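Local structure of carboxylesterase (Ferroplasma acidiphilum, 3WJ2) at residues T94-N97 with Y98-L102; M69-D72 with N73-S77; V246-E249 with Y250-L253; R33-L36 with D37-L41. The protein hydrolyses carboxylic ester bonds as an alpha/beta-hydrolase carboxylesterase from an acidophilic archaeon, and may act more broadly on lipid esters. All coordinates share one frame; numbering follows the deposited sequence.

Contact 1: residues T94-N97 with Y98-L102; sequences TYDN and YCRFL
The side chains of Tyr95 and Tyr98 run side by side where the chain enters helix 96-106, but their rings meet obliquely, with planes at 90° and the CD2 of Tyr95 3.8 Å from the CD2 of Tyr98. The other flat pair is Asp96 with Arg100: the carboxylate meets the guanidinium at its edge, close to the guanidinium plane, while the two planes stand 71° apart. One face of the Tyr98 ring takes Leu102 CG, 4.1 Å above the plane and toward the rim. This helix is the crossover of a beta-alpha-beta unit, linking strands 78-82 and 109-113 of the alpha/beta-hydrolase sheet.

The salt bridge spans one helical turn. Asp96 turns its CG anti to the backbone N (chi1 -171°), and Arg100, extended from CG to NE, runs back past Asp96 O. Arg100 NE then donates to Asp96 OD2 at 2.8 Å, on the syn side but tilted out of the carboxylate plane. Asp96 OD1 is held from outside by Arg68 and Tyr70, and Arg100 NH1 by Val48 O. A leucine in place of Arg100 would probably leave Asp96 OD2 without its cationic mate and Val48 O without this donor. Toward the putative nucleophile elbow, Tyr95 OH bonds to Asp155, whereas Tyr98 OH pairs with Tyr81 OH.

Backbone bonds carry the turn, among them Cys99 N to Tyr95 O at 2.9 Å. A water bridges the charged pair, donating to Asp96 OD1 at 2.8 Å and accepting from Arg100 NH2 at 3.0 Å.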
loop_
_atom_site.group_PDB
_atom_site.type_symbol
_atom_site.label_atom_id
_atom_site.label_comp_id
_atom_site.label_asym_id
_atom_site.label_seq_id
_atom_site.Cartn_x
_atom_site.Cartn_y
_atom_site.Cartn_z
ATOM N N THR B 94 -0.568 -15.501 -32.466
ATOM C CA THR B 94 0.282 -15.422 -31.275
ATOM C C THR B 94 -0.527 -15.833 -30.005
ATOM O O THR B 94 0.054 -16.215 -28.973
ATOM C CB THR B 94 0.921 -14.098 -31.058
ATOM O OG1 THR B 94 -0.094 -13.083 -30.792
ATOM C CG2 THR B 94 1.669 -13.593 -32.279
ATOM N N TYR B 95 -1.869 -15.681 -30.095
ATOM C CA TYR B 95 -2.725 -16.084 -29.009
ATOM C C TYR B 95 -3.203 -17.504 -29.116
ATOM O O TYR B 95 -3.961 -17.897 -28.274
ATOM C CB TYR B 95 -3.992 -15.054 -28.903
ATOM C CG TYR B 95 -3.536 -13.882 -28.001
ATOM C CD1 TYR B 95 -2.593 -12.979 -28.435
ATOM C CD2 TYR B 95 -4.122 -13.743 -26.703
ATOM C CE1 TYR B 95 -2.133 -11.882 -27.549
ATOM C CE2 TYR B 95 -3.683 -12.686 -25.917
ATOM C CZ TYR B 95 -2.712 -11.829 -26.299
ATOM O OH TYR B 95 -2.285 -10.825 -25.472
ATOM N N ASP B 96 -2.813 -18.275 -30.136
ATOM C CA ASP B 96 -3.498 -19.502 -30.305
ATOM C C ASP B 96 -3.283 -20.534 -29.154
ATOM O O ASP B 96 -4.233 -21.220 -28.736
ATOM C CB ASP B 96 -2.943 -20.058 -31.672
ATOM C CG ASP B 96 -3.732 -21.290 -32.163
ATOM O OD1 ASP B 96 -4.887 -21.177 -32.658
ATOM O OD2 ASP B 96 -3.158 -22.406 -31.915
ATOM N N ASN B 97 -2.063 -20.639 -28.615
ATOM C CA ASN B 97 -1.801 -21.591 -27.521
ATOM C C ASN B 97 -2.734 -21.176 -26.299
ATOM O O ASN B 97 -3.382 -22.048 -25.738
ATOM C CB ASN B 97 -0.371 -21.580 -27.018
ATOM C CG ASN B 97 0.562 -22.441 -27.904
ATOM O OD1 ASN B 97 0.183 -22.794 -29.046
ATOM N ND2 ASN B 97 1.721 -22.751 -27.397
ATOM N N TYR B 98 -2.805 -19.865 -26.049
ATOM C CA TYR B 98 -3.581 -19.405 -24.904
ATOM C C TYR B 98 -5.103 -19.624 -25.098
ATOM O O TYR B 98 -5.808 -20.113 -24.227
ATOM C CB TYR B 98 -3.260 -17.942 -24.706
ATOM C CG TYR B 98 -4.156 -17.230 -23.667
ATOM C CD1 TYR B 98 -3.859 -17.304 -22.310
ATOM C CD2 TYR B 98 -5.074 -16.355 -24.185
ATOM C CE1 TYR B 98 -4.745 -16.613 -21.392
ATOM C CE2 TYR B 98 -5.885 -15.671 -23.327
ATOM C CZ TYR B 98 -5.646 -15.773 -22.012
ATOM O OH TYR B 98 -6.386 -15.046 -21.074
ATOM N N CYS B 99 -5.631 -19.297 -26.295
ATOM C CA CYS B 99 -7.022 -19.522 -26.562
ATOM C C CYS B 99 -7.452 -20.981 -26.512
ATOM O O CYS B 99 -8.475 -21.326 -26.022
ATOM C CB CYS B 99 -7.420 -18.867 -27.870
ATOM S SG CYS B 99 -7.555 -17.029 -27.638
ATOM N N ARG B 100 -6.566 -21.837 -27.064
ATOM C CA ARG B 100 -6.758 -23.271 -26.843
ATOM C C ARG B 100 -6.883 -23.681 -25.364
ATOM O O ARG B 100 -7.793 -24.406 -25.021
ATOM C CB ARG B 100 -5.592 -24.044 -27.488
ATOM C CG ARG B 100 -5.677 -24.065 -29.063
ATOM C CD ARG B 100 -4.321 -24.563 -29.466
ATOM N NE ARG B 100 -4.255 -24.801 -30.914
ATOM C CZ ARG B 100 -4.502 -25.975 -31.512
ATOM N NH1 ARG B 100 -4.854 -27.087 -30.842
ATOM N NH2 ARG B 100 -4.414 -26.021 -32.852
ATOM N N PHE B 101 -5.994 -23.147 -24.517
ATOM C CA PHE B 101 -6.078 -23.420 -23.113
ATOM C C PHE B 101 -7.345 -22.897 -22.474
ATOM O O PHE B 101 -7.969 -23.598 -21.710
ATOM C CB PHE B 101 -4.818 -22.811 -22.454
ATOM C CG PHE B 101 -4.722 -23.097 -20.960
ATOM C CD1 PHE B 101 -4.403 -24.397 -20.515
ATOM C CD2 PHE B 101 -4.950 -22.116 -20.006
ATOM C CE1 PHE B 101 -4.260 -24.682 -19.177
ATOM C CE2 PHE B 101 -4.852 -22.421 -18.639
ATOM C CZ PHE B 101 -4.493 -23.708 -18.231
ATOM N N LEU B 102 -7.748 -21.674 -22.834
ATOM C CA LEU B 102 -9.052 -21.272 -22.339
ATOM C C LEU B 102 -10.173 -22.142 -22.783
ATOM O O LEU B 102 -11.089 -22.327 -22.031
ATOM C CB LEU B 102 -9.387 -19.864 -22.835
ATOM C CG LEU B 102 -8.498 -18.730 -22.348
ATOM C CD1 LEU B 102 -9.033 -17.329 -22.970
ATOM C CD2 LEU B 102 -8.461 -18.604 -20.844
HETATM O O HOH W 1 -0.710 -18.085 -26.872
HETATM O O HOH W 2 -5.148 -23.451 -34.265
#

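Contact 2: residues M69-D72 with N73-S77; sequences MYDD and NNAKS
Asp71 folds its carboxylate back over the loop that follows it, and its OD1 grips two backbone N-H groups. Ala75 N reaches Asp71 OD1 at 3.1 Å, nearly straight (170°) and on the syn lone pair. Asn73 N approaches the same Asp71 OD1, also at 3.1 Å, but from well above the carboxylate plane. The bond from Asn73, two residues on, makes an Asx turn; the one from Ala75 extends the hold to the far side of the bend. What brings the carboxylate there is its first torsion, with CG anti to the backbone N (chi1 -178°).

In the next shell a water donates to Asp71 O at 3.0 Å and accepts from Asn74 N at 2.9 Å, satisfying the N-H that the carboxylate does not bond. Lys109 NZ forms a salt bridge with Asp71 OD2 and also bonds to Ala75 O, so one ammonium binds both sides of the turn; Glu52 OE1, a like charge close to Asp71 OD2, would probably strengthen the pull on that ammonium.

The loop leaves strand 63-71 for strand 78-82, passing the start of strand 109-113, which lies between those two in the sheet, while Asn73 ND2 bonds to Gly107 O just beyond helix 96-106.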
loop_
_atom_site.group_PDB
_atom_site.type_symbol
_atom_site.label_atom_id
_atom_site.label_comp_id
_atom_site.label_asym_id
_atom_site.label_seq_id
_atom_site.Cartn_x
_atom_site.Cartn_y
_atom_site.Cartn_z
ATOM N N MET B 69 -12.557 -19.881 -33.914
ATOM C CA MET B 69 -13.407 -20.490 -32.939
ATOM C C MET B 69 -12.802 -21.816 -32.430
ATOM O O MET B 69 -12.277 -22.618 -33.225
ATOM C CB MET B 69 -14.756 -20.791 -33.577
ATOM C CG MET B 69 -15.772 -21.265 -32.670
ATOM S SD MET B 69 -15.682 -22.946 -32.064
ATOM C CE MET B 69 -15.573 -24.131 -33.493
ATOM N N TYR B 70 -12.668 -21.935 -31.114
ATOM C CA TYR B 70 -12.064 -23.131 -30.455
ATOM C C TYR B 70 -13.140 -23.752 -29.649
ATOM O O TYR B 70 -13.811 -23.044 -28.823
ATOM C CB TYR B 70 -10.958 -22.712 -29.480
ATOM C CG TYR B 70 -9.848 -21.924 -30.085
ATOM C CD1 TYR B 70 -8.667 -22.547 -30.516
ATOM C CD2 TYR B 70 -9.950 -20.494 -30.264
ATOM C CE1 TYR B 70 -7.648 -21.810 -31.029
ATOM C CE2 TYR B 70 -8.975 -19.773 -30.789
ATOM C CZ TYR B 70 -7.759 -20.399 -31.181
ATOM O OH TYR B 70 -6.712 -19.675 -31.674
ATOM N N ASP B 71 -13.380 -25.074 -29.773
ATOM C CA ASP B 71 -14.494 -25.639 -29.042
ATOM C C ASP B 71 -14.095 -27.077 -28.725
ATOM O O ASP B 71 -13.897 -27.872 -29.665
ATOM C CB ASP B 71 -15.743 -25.663 -29.934
ATOM C CG ASP B 71 -16.972 -26.190 -29.242
ATOM O OD1 ASP B 71 -16.930 -26.453 -28.015
ATOM O OD2 ASP B 71 -18.020 -26.320 -29.966
ATOM N N ASP B 72 -13.829 -27.334 -27.456
ATOM C CA ASP B 72 -13.424 -28.703 -27.061
ATOM C C ASP B 72 -14.581 -29.537 -26.576
ATOM O O ASP B 72 -14.363 -30.615 -25.977
ATOM C CB ASP B 72 -12.415 -28.590 -25.914
ATOM C CG ASP B 72 -11.469 -29.822 -25.808
ATOM O OD1 ASP B 72 -11.050 -30.388 -26.829
ATOM O OD2 ASP B 72 -11.121 -30.182 -24.647
ATOM N N ASN B 73 -15.804 -29.064 -26.668
ATOM C CA ASN B 73 -16.890 -29.652 -25.847
ATOM C C ASN B 73 -18.273 -29.564 -26.515
ATOM O O ASN B 73 -19.284 -29.594 -25.827
ATOM C CB ASN B 73 -16.836 -28.945 -24.445
ATOM C CG ASN B 73 -17.640 -29.640 -23.357
ATOM O OD1 ASN B 73 -17.928 -30.870 -23.426
ATOM N ND2 ASN B 73 -18.020 -28.854 -22.311
ATOM N N ASN B 74 -18.310 -29.431 -27.835
ATOM C CA ASN B 74 -19.510 -29.080 -28.619
ATOM C C ASN B 74 -20.447 -28.095 -27.872
ATOM O O ASN B 74 -21.627 -28.314 -27.684
ATOM C CB ASN B 74 -20.266 -30.372 -29.067
ATOM C CG ASN B 74 -21.299 -30.113 -30.199
ATOM O OD1 ASN B 74 -21.127 -29.232 -31.045
ATOM N ND2 ASN B 74 -22.385 -30.889 -30.192
ATOM N N ALA B 75 -19.886 -26.982 -27.363
ATOM C CA ALA B 75 -20.622 -26.172 -26.417
ATOM C C ALA B 75 -21.729 -25.341 -26.991
ATOM O O ALA B 75 -21.602 -24.901 -28.117
ATOM C CB ALA B 75 -19.570 -25.165 -25.770
ATOM N N LYS B 76 -22.750 -25.085 -26.190
ATOM C CA LYS B 76 -23.909 -24.291 -26.559
ATOM C C LYS B 76 -23.586 -22.779 -26.548
ATOM O O LYS B 76 -24.172 -21.958 -27.288
ATOM C CB LYS B 76 -25.002 -24.527 -25.519
ATOM C CG LYS B 76 -26.310 -23.799 -25.778
ATOM C CD LYS B 76 -27.438 -24.058 -24.718
ATOM C CE LYS B 76 -28.855 -23.947 -25.393
ATOM N NZ LYS B 76 -30.008 -23.546 -24.518
ATOM N N SER B 77 -22.690 -22.432 -25.618
ATOM C CA SER B 77 -22.444 -20.952 -25.326
ATOM C C SER B 77 -20.991 -20.584 -25.706
ATOM O O SER B 77 -20.155 -21.479 -26.004
ATOM C CB SER B 77 -22.649 -20.613 -23.832
ATOM O OG SER B 77 -24.023 -20.787 -23.489
HETATM O O HOH W 3 -16.364 -29.521 -29.979
#

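Contact 3: residues V246-E249 with Y250-L253; sequences VTNE and YDPL
Asn248, on strand 243-248, turns its amide to Asp251, three residues on. Its ND2 lies 3.0 Å from Asp251 OD2 along a nearly linear N-H (172°), with amide and carboxylate close to coplanar, although the position of OD2 is less certain than the rest. A water accepts from Asn248 N at 2.8 Å and appears to donate to that less certain OD2. Asn248 OD1 is taken by Ser283 OG. This is the bend after strand 243-248 of the alpha/beta-hydrolase sheet; Asp251 touches His281 and lies near the putative nucleophile elbow, consistent with the acid-histidine pairing of a catalytic triad in this fold.

At Glu249 the chain turns its corner. The side chain has CG anti to the backbone N (chi1 -173°) and extends onward alongside Tyr250, over one face of its ring. CG sits above the centre, 3.9 Å from the ring centroid and almost on the normal, a CH-pi contact. Farther out, the carboxylate is stacked 12° from the ring plane, with Glu249 OE1 3.6 Å from Tyr250 CE2. Lys262 of the second subunit and Arg194 of the third form salt bridges with Glu249 OE2; Tyr250 OH bonds to Glu198 of the third subunit.

An alanine at Tyr250 would probably leave the Glu249 chain without its flat support, freer to turn away from those subunit charges, and Glu198 without this hydroxyl.

The exit toward helix 254-266 is capped by an Asx turn: Leu253 N donates to Asp251 OD1 at 2.9 Å, from above the carboxylate plane.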
loop_
_atom_site.group_PDB
_atom_site.type_symbol
_atom_site.label_atom_id
_atom_site.label_comp_id
_atom_site.label_asym_id
_atom_site.label_seq_id
_atom_site.Cartn_x
_atom_site.Cartn_y
_atom_site.Cartn_z
ATOM N N VAL B 246 -9.337 -9.663 -13.124
ATOM C CA VAL B 246 -8.059 -10.217 -12.569
ATOM C C VAL B 246 -7.043 -9.121 -12.711
ATOM O O VAL B 246 -6.794 -8.558 -13.762
ATOM C CB VAL B 246 -7.610 -11.413 -13.481
ATOM C CG1 VAL B 246 -6.259 -11.943 -12.965
ATOM C CG2 VAL B 246 -8.739 -12.537 -13.440
ATOM N N THR B 247 -6.396 -8.793 -11.591
ATOM C CA THR B 247 -5.271 -7.845 -11.611
ATOM C C THR B 247 -4.036 -8.584 -11.098
ATOM O O THR B 247 -4.092 -9.717 -10.596
ATOM C CB THR B 247 -5.566 -6.653 -10.579
ATOM O OG1 THR B 247 -5.424 -7.154 -9.250
ATOM C CG2 THR B 247 -7.017 -6.197 -10.780
ATOM N N ASN B 248 -2.907 -7.923 -11.361
ATOM C CA ASN B 248 -1.602 -8.544 -10.953
ATOM C C ASN B 248 -0.965 -7.628 -9.902
ATOM O O ASN B 248 -0.967 -6.413 -10.070
ATOM C CB ASN B 248 -0.669 -8.502 -12.164
ATOM C CG ASN B 248 -1.277 -9.257 -13.364
ATOM O OD1 ASN B 248 -1.526 -10.444 -13.275
ATOM N ND2 ASN B 248 -1.476 -8.559 -14.448
ATOM N N GLU B 249 -0.421 -8.259 -8.868
ATOM C CA GLU B 249 0.275 -7.419 -7.824
ATOM C C GLU B 249 1.304 -6.437 -8.335
ATOM O O GLU B 249 1.271 -5.256 -7.963
ATOM C CB GLU B 249 0.905 -8.389 -6.812
ATOM C CG GLU B 249 1.467 -7.589 -5.640
ATOM C CD GLU B 249 1.977 -8.475 -4.540
ATOM O OE1 GLU B 249 2.083 -9.693 -4.656
ATOM O OE2 GLU B 249 2.238 -7.890 -3.437
ATOM N N TYR B 250 2.169 -6.894 -9.248
ATOM C CA TYR B 250 3.305 -6.022 -9.623
ATOM C C TYR B 250 3.161 -5.521 -11.037
ATOM O O TYR B 250 3.792 -6.010 -11.952
ATOM C CB TYR B 250 4.551 -6.925 -9.488
ATOM C CG TYR B 250 4.886 -7.267 -8.020
ATOM C CD1 TYR B 250 5.215 -6.262 -7.136
ATOM C CD2 TYR B 250 4.865 -8.557 -7.592
ATOM C CE1 TYR B 250 5.502 -6.608 -5.766
ATOM C CE2 TYR B 250 5.225 -8.933 -6.309
ATOM C CZ TYR B 250 5.527 -7.921 -5.411
ATOM O OH TYR B 250 5.910 -8.259 -4.125
ATOM N N ASP B 251 2.203 -4.666 -11.225
ATOM C CA ASP B 251 1.820 -4.287 -12.635
ATOM C C ASP B 251 1.405 -2.828 -12.540
ATOM O O ASP B 251 0.574 -2.436 -11.688
ATOM C CB ASP B 251 0.615 -5.180 -13.046
ATOM C CG ASP B 251 -0.018 -4.786 -14.376
ATOM O OD1 ASP B 251 0.252 -3.809 -15.019
ATOM O OD2 ASP B 251 -0.847 -5.662 -14.769
ATOM N N PRO B 252 1.976 -1.956 -13.373
ATOM C CA PRO B 252 1.567 -0.518 -13.325
ATOM C C PRO B 252 0.057 -0.272 -13.506
ATOM O O PRO B 252 -0.497 0.716 -13.015
ATOM C CB PRO B 252 2.398 0.172 -14.384
ATOM C CG PRO B 252 2.933 -0.988 -15.274
ATOM C CD PRO B 252 2.913 -2.241 -14.493
ATOM N N LEU B 253 -0.639 -1.172 -14.243
ATOM C CA LEU B 253 -2.061 -1.010 -14.523
ATOM C C LEU B 253 -2.995 -1.424 -13.390
ATOM O O LEU B 253 -4.205 -1.338 -13.507
ATOM C CB LEU B 253 -2.463 -1.889 -15.746
ATOM C CG LEU B 253 -1.771 -1.412 -16.977
ATOM C CD1 LEU B 253 -2.448 -2.119 -18.242
ATOM C CD2 LEU B 253 -1.623 0.037 -17.207
HETATM O O HOH W 4 -2.906 -5.610 -12.909
#

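Contact 4: residues R33-L36 with D37-L41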
loop_
_atom_site.group_PDB
_atom_site.type_symbol
_atom_site.label_atom_id
_atom_site.label_comp_id
_atom_site.label_asym_id
_atom_site.label_seq_id
_atom_site.Cartn_x
_atom_site.Cartn_y
_atom_site.Cartn_z
ATOM N N ARG B 33 5.851 -4.465 -34.115
ATOM C CA ARG B 33 4.823 -5.495 -34.207
ATOM C C ARG B 33 5.437 -6.788 -34.720
ATOM O O ARG B 33 5.219 -7.839 -34.191
ATOM C CB ARG B 33 3.734 -5.013 -35.167
ATOM C CG ARG B 33 2.595 -6.061 -35.467
ATOM C CD ARG B 33 1.605 -5.554 -36.462
ATOM N NE ARG B 33 0.927 -4.380 -35.901
ATOM C CZ ARG B 33 0.871 -3.188 -36.471
ATOM N NH1 ARG B 33 1.431 -2.949 -37.701
ATOM N NH2 ARG B 33 0.265 -2.159 -35.848
ATOM N N ASN B 34 6.195 -6.677 -35.818
ATOM C CA ASN B 34 6.881 -7.841 -36.332
ATOM C C ASN B 34 7.806 -8.476 -35.270
ATOM O O ASN B 34 7.773 -9.690 -35.066
ATOM C CB ASN B 34 7.712 -7.390 -37.543
ATOM C CG ASN B 34 8.812 -8.383 -37.886
ATOM O OD1 ASN B 34 10.005 -8.278 -37.457
ATOM N ND2 ASN B 34 8.399 -9.398 -38.572
ATOM N N PHE B 35 8.606 -7.657 -34.597
ATOM C CA PHE B 35 9.481 -8.181 -33.593
ATOM C C PHE B 35 8.723 -8.907 -32.504
ATOM O O PHE B 35 9.032 -10.004 -32.148
ATOM C CB PHE B 35 10.339 -7.073 -32.991
ATOM C CG PHE B 35 11.222 -7.556 -31.876
ATOM C CD1 PHE B 35 12.340 -8.401 -32.152
ATOM C CD2 PHE B 35 10.983 -7.169 -30.557
ATOM C CE1 PHE B 35 13.147 -8.839 -31.133
ATOM C CE2 PHE B 35 11.807 -7.626 -29.509
ATOM C CZ PHE B 35 12.898 -8.440 -29.802
ATOM N N LEU B 36 7.694 -8.263 -31.965
ATOM C CA LEU B 36 7.062 -8.860 -30.833
ATOM C C LEU B 36 6.203 -10.075 -31.245
ATOM O O LEU B 36 6.197 -11.102 -30.497
ATOM C CB LEU B 36 6.231 -7.784 -30.099
ATOM C CG LEU B 36 7.046 -6.630 -29.485
ATOM C CD1 LEU B 36 6.002 -5.535 -28.980
ATOM C CD2 LEU B 36 7.884 -7.169 -28.313
ATOM N N ASP B 37 5.537 -10.028 -32.414
ATOM C CA ASP B 37 4.684 -11.163 -32.751
ATOM C C ASP B 37 5.566 -12.378 -33.143
ATOM O O ASP B 37 5.262 -13.489 -32.752
ATOM C CB ASP B 37 3.740 -10.888 -33.913
ATOM C CG ASP B 37 2.605 -9.869 -33.567
ATOM O OD1 ASP B 37 2.436 -9.655 -32.357
ATOM O OD2 ASP B 37 2.015 -9.358 -34.574
ATOM N N GLU B 38 6.615 -12.103 -33.929
ATOM C CA GLU B 38 7.465 -13.224 -34.392
ATOM C C GLU B 38 8.301 -13.802 -33.255
ATOM O O GLU B 38 8.435 -15.035 -33.164
ATOM C CB GLU B 38 8.299 -12.856 -35.620
ATOM C CG GLU B 38 7.515 -12.393 -36.872
ATOM C CD GLU B 38 6.598 -13.484 -37.538
ATOM O OE1 GLU B 38 6.730 -14.694 -37.204
ATOM O OE2 GLU B 38 5.708 -13.111 -38.356
ATOM N N SER B 39 8.795 -12.946 -32.372
ATOM C CA SER B 39 9.463 -13.382 -31.139
ATOM C C SER B 39 8.590 -14.360 -30.360
ATOM O O SER B 39 9.064 -15.420 -29.897
ATOM C CB SER B 39 9.838 -12.191 -30.220
ATOM O OG SER B 39 10.954 -11.544 -30.777
ATOM N N SER B 40 7.309 -13.996 -30.195
ATOM C CA SER B 40 6.358 -14.837 -29.505
ATOM C C SER B 40 6.132 -16.203 -30.194
ATOM O O SER B 40 6.149 -17.253 -29.526
ATOM C CB SER B 40 5.028 -14.054 -29.259
ATOM O OG SER B 40 4.044 -14.996 -28.924
ATOM N N LEU B 41 5.930 -16.209 -31.504
ATOM C CA LEU B 41 5.677 -17.488 -32.200
ATOM C C LEU B 41 6.925 -18.408 -32.126
ATOM O O LEU B 41 6.778 -19.651 -31.985
ATOM C CB LEU B 41 5.226 -17.285 -33.666
ATOM C CG LEU B 41 3.922 -16.489 -33.820
ATOM C CD1 LEU B 41 3.670 -16.128 -35.271
ATOM C CD2 LEU B 41 2.839 -17.378 -33.278
HETATM O O HOH W 5 6.022 -10.154 -39.372
HETATM O O HOH W 6 3.537 -10.915 -29.662
#
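Ser39 bonds twice to one acceptor, Phe35 O, on the preceding turn of helix 29-43. Its backbone N donates at 3.0 Å, and Ser39 OG donates to Phe35 O at 2.8 Å, the two reaching the carbonyl from opposite faces of its plane. The hydroxyl gets there because OG stands anti to the carbonyl carbon, beside the backbone N (chi1 -75°). In that position OG also lies over one face of the Phe35 ring, 3.5 Å above the plane and toward the rim.

Successive carbonyls are satisfied in ordinary alpha-helical fashion, as by Asp37 N, which donates to Arg33 O at 2.8 Å. Leu36 O receives Ser40 N and, weakly, a water. That water also donates to Asp37 OD1 at 3.2 Å, an oxygen already bonded to Gly90 N. On the exposed side another water joins Asn34 to Glu38: it accepts from Asn34 ND2 at 2.6 Å and donates to Glu38 OE2 at 3.1 Å.

Arg33 and Asp37 run alongside each other without pairing their charges, since Arg33 NE stays 5.3 Å from Asp37 OD2; the nearer approach is through Arg33 CG. The guanidinium is satisfied by other partners, NE by Leu88 O and NH2 by a salt bridge to Glu120. The opposite charges may still favour each other at that separation.

The side of the helix carrying Leu36 and Asp37 faces the loop between strand 78-82 and helix 96-106. Phe89 packs on Leu36 and Asp37, Asn91 meets Asp37, and Thr94, just before helix 96-106, touches Asp37, Ser40 and Leu41.

In the fold
From the N terminus the order is contact 4, contact 2, contact 1, contact 3. Each is local, so they follow in series and none nests in or crosses another. Contact 4 lies within helix 29-43, and contact 1 covers the entry into helix 96-106; these meet where Thr94 CG2 comes 3.6 Å from Asp37 O. Contact 2 closes the bend between strands 63-71 and 78-82 and touches contact 1 by packing Tyr70 CE2 against Cys99 CB at 3.4 Å. Contact 3 shapes the exit of strand 243-248. It reaches the same sheet as contact 2, but their centres lie about 30 Å apart on opposite sides of the chain's centre.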